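PDB 3ZED: Rna-directed RNA polymerase from Infectious pancreatic necrosis virus, which catalyses RNA-templated synthesis of viral RNA from ribonucleoside triphosphates, and is probably found both free and covalently attached to the genomic RNA. Local coordinates for residues 432-437 with 748-753. Residues are numbered along the deposited sequence; the frame is centred on the assembly and turned at random.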
ATOM      1  N   GLY B 432     -30.409   2.180  -2.468  1.00 65.98           N
ATOM      2  CA  GLY B 432     -29.629   3.259  -3.068  1.00 63.75           C
ATOM      3  C   GLY B 432     -29.391   4.460  -2.169  1.00 66.01           C
ATOM      4  O   GLY B 432     -28.808   5.451  -2.614  1.00 64.45           O
ATOM      5  N   SER B 433     -29.859   4.398  -0.899  1.00 63.33           N
ATOM      6  CA  SER B 433     -29.658   5.483   0.067  1.00 62.44           C
ATOM      7  C   SER B 433     -28.204   5.434   0.597  1.00 63.98           C
ATOM      8  O   SER B 433     -27.597   4.347   0.645  1.00 61.41           O
ATOM      9  CB  SER B 433     -30.675   5.421   1.207  1.00 65.67           C
ATOM     10  OG  SER B 433     -30.527   4.249   1.987  1.00 73.15           O
ATOM     11  N   PRO B 434     -27.630   6.593   0.996  1.00 60.00           N
ATOM     12  CA  PRO B 434     -26.224   6.594   1.428  1.00 58.67           C
ATOM     13  C   PRO B 434     -25.973   6.029   2.833  1.00 61.43           C
ATOM     14  O   PRO B 434     -26.754   6.265   3.752  1.00 61.36           O
ATOM     15  CB  PRO B 434     -25.855   8.077   1.369  1.00 60.57           C
ATOM     16  CG  PRO B 434     -27.128   8.792   1.615  1.00 66.28           C
ATOM     17  CD  PRO B 434     -28.178   7.963   0.954  1.00 62.52           C
ATOM     18  N   ARG B 435     -24.834   5.313   2.992  1.00 57.00           N
ATOM     19  CA  ARG B 435     -24.373   4.751   4.267  1.00 56.59           C
ATOM     20  C   ARG B 435     -23.360   5.740   4.870  1.00 58.66           C
ATOM     21  O   ARG B 435     -22.278   5.363   5.321  1.00 56.11           O
ATOM     22  CB  ARG B 435     -23.782   3.338   4.072  1.00 54.66           C
ATOM     23  CG  ARG B 435     -24.831   2.269   3.825  1.00 53.70           C
ATOM     24  CD  ARG B 435     -24.261   0.870   3.757  1.00 50.12           C
ATOM     25  NE  ARG B 435     -23.748   0.418   5.058  1.00 50.79           N
ATOM     26  CZ  ARG B 435     -23.227  -0.785   5.284  1.00 61.39           C
ATOM     27  NH1 ARG B 435     -23.183  -1.690   4.316  1.00 47.87           N
ATOM     28  NH2 ARG B 435     -22.741  -1.088   6.481  1.00 50.42           N
ATOM     29  N   TYR B 436     -23.737   7.032   4.834  1.00 54.78           N
ATOM     30  CA  TYR B 436     -22.970   8.166   5.329  1.00 53.11           C
ATOM     31  C   TYR B 436     -23.879   9.382   5.481  1.00 57.65           C
ATOM     32  O   TYR B 436     -24.953   9.439   4.882  1.00 56.53           O
ATOM     33  CB  TYR B 436     -21.771   8.486   4.401  1.00 52.15           C
ATOM     34  CG  TYR B 436     -22.133   8.730   2.947  1.00 52.20           C
ATOM     35  CD1 TYR B 436     -22.599   9.974   2.521  1.00 54.21           C
ATOM     36  CD2 TYR B 436     -22.009   7.719   2.000  1.00 51.41           C
ATOM     37  CE1 TYR B 436     -22.932  10.204   1.187  1.00 53.16           C
ATOM     38  CE2 TYR B 436     -22.348   7.934   0.665  1.00 52.63           C
ATOM     39  CZ  TYR B 436     -22.814   9.180   0.263  1.00 58.80           C
ATOM     40  OH  TYR B 436     -23.149   9.393  -1.050  1.00 54.35           O
ATOM     41  N   ASN B 437     -23.434  10.355   6.284  1.00 55.15           N
ATOM     42  CA  ASN B 437     -24.139  11.600   6.513  1.00 56.22           C
ATOM     43  C   ASN B 437     -23.362  12.766   5.842  1.00 61.71           C
ATOM     44  O   ASN B 437     -22.262  12.525   5.300  1.00 60.71           O
ATOM     45  CB  ASN B 437     -24.356  11.821   8.027  1.00 54.48           C
ATOM     46  CG  ASN B 437     -23.146  11.993   8.926  1.00 59.55           C
ATOM     47  OD1 ASN B 437     -22.026  12.311   8.512  1.00 51.17           O
ATOM     48  ND2 ASN B 437     -23.391  11.900  10.215  1.00 52.10           N
ATOM     49  N   LYS B 748     -29.346  15.646   3.457  1.00 67.55           N
ATOM     50  CA  LYS B 748     -30.063  15.303   4.699  1.00 67.88           C
ATOM     51  C   LYS B 748     -31.266  14.339   4.472  1.00 71.15           C
ATOM     52  O   LYS B 748     -31.305  13.349   5.189  1.00 70.65           O
ATOM     53  CB  LYS B 748     -30.516  16.561   5.463  1.00 71.92           C
ATOM     54  CG  LYS B 748     -30.803  16.305   6.934  1.00 91.68           C
ATOM     55  CD  LYS B 748     -31.504  17.505   7.576  1.00109.84           C
ATOM     56  CE  LYS B 748     -31.819  17.257   9.030  1.00123.40           C
ATOM     57  NZ  LYS B 748     -32.515  18.416   9.638  1.00140.53           N
ATOM     58  N   PRO B 749     -32.190  14.514   3.482  1.00 69.09           N
ATOM     59  CA  PRO B 749     -33.304  13.553   3.359  1.00 70.05           C
ATOM     60  C   PRO B 749     -32.847  12.117   3.070  1.00 71.52           C
ATOM     61  O   PRO B 749     -33.351  11.188   3.701  1.00 71.10           O
ATOM     62  CB  PRO B 749     -34.146  14.126   2.205  1.00 73.13           C
ATOM     63  CG  PRO B 749     -33.840  15.578   2.209  1.00 78.03           C
ATOM     64  CD  PRO B 749     -32.367  15.627   2.523  1.00 71.73           C
ATOM     65  N   ALA B 750     -31.875  11.947   2.153  1.00 67.17           N
ATOM     66  CA  ALA B 750     -31.321  10.649   1.764  1.00 64.17           C
ATOM     67  C   ALA B 750     -30.515  10.015   2.872  1.00 66.40           C
ATOM     68  O   ALA B 750     -30.634   8.815   3.058  1.00 65.42           O
ATOM     69  CB  ALA B 750     -30.461  10.792   0.531  1.00 63.15           C
ATOM     70  N   SER B 751     -29.707  10.795   3.614  1.00 63.78           N
ATOM     71  CA  SER B 751     -28.865  10.227   4.673  1.00 63.57           C
ATOM     72  C   SER B 751     -29.693   9.891   5.937  1.00 72.66           C
ATOM     73  O   SER B 751     -29.283   9.019   6.704  1.00 71.02           O
ATOM     74  CB  SER B 751     -27.672  11.130   4.992  1.00 65.48           C
ATOM     75  OG  SER B 751     -27.997  12.261   5.777  1.00 80.60           O
ATOM     76  N   SER B 752     -30.862  10.553   6.120  1.00 73.00           N
ATOM     77  CA  SER B 752     -31.804  10.301   7.219  1.00 76.27           C
ATOM     78  C   SER B 752     -32.844   9.249   6.830  1.00 83.91           C
ATOM     79  O   SER B 752     -33.590   8.793   7.701  1.00 85.76           O
ATOM     80  CB  SER B 752     -32.536  11.586   7.615  1.00 81.71           C
ATOM     81  OG  SER B 752     -31.725  12.436   8.409  1.00 88.81           O
ATOM     82  N   SER B 753     -32.916   8.896   5.516  1.00 80.50           N
ATOM     83  CA  SER B 753     -33.886   7.970   4.907  1.00 81.20           C
ATOM     84  C   SER B 753     -35.353   8.384   5.239  1.00 86.39           C
ATOM     85  O   SER B 753     -36.190   7.524   5.543  1.00 86.99           O
ATOM     86  CB  SER B 753     -33.613   6.526   5.325  1.00 83.75           C
ATOM     87  OG  SER B 753     -32.612   5.934   4.514  1.00 95.19           O
TER
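Pro434 lays the CG–CD edge of its ring against the last turn of helix 740-752, where Ala750 and Ser751 receive it. Its CD sits 3.3 Å from Ala750 O. The same CD makes an apolar contact with Ala750 CB at 3.7 Å. CG reaches over to Ser751 CA at 3.8 Å. Proline suits this place because its ring is compact and rigid; alanine suits the helix because a lone methyl lets the ring come close to the backbone. The other side of the proline is used as well: CB rests 3.4 Å above the plane of the Tyr436 ring, over its centre, and Val725 of helix 724-732 touches both residues.

Farther along, Ser751 on the helix has CB 3.2 Å from Tyr436 O and also close to Asn437 CA; its small side chain lets both come near the helix. The Asn437 side chain leads away and caps helix 438-452 through OD1 to Trp440 N. At the opposite end Ser433 OG and Ser753 OG lie 3.7 Å apart, too far to bond; Ser433 OG is bound instead by Asp431 and Asn429. Ser753, with positive phi, is the C-prime residue of the Schellman motif that ends the helix.

The contact thus joins a loop of the palm family region to a C-terminal helix by van der Waals fit alone. The polar ends of Ser433, Arg435 and Asn437 are paired with other residues, Arg435 NE in a salt bridge with Asp216 OD1, so the fit of loop to helix end probably rests on shape, with no bond between them to fix the register.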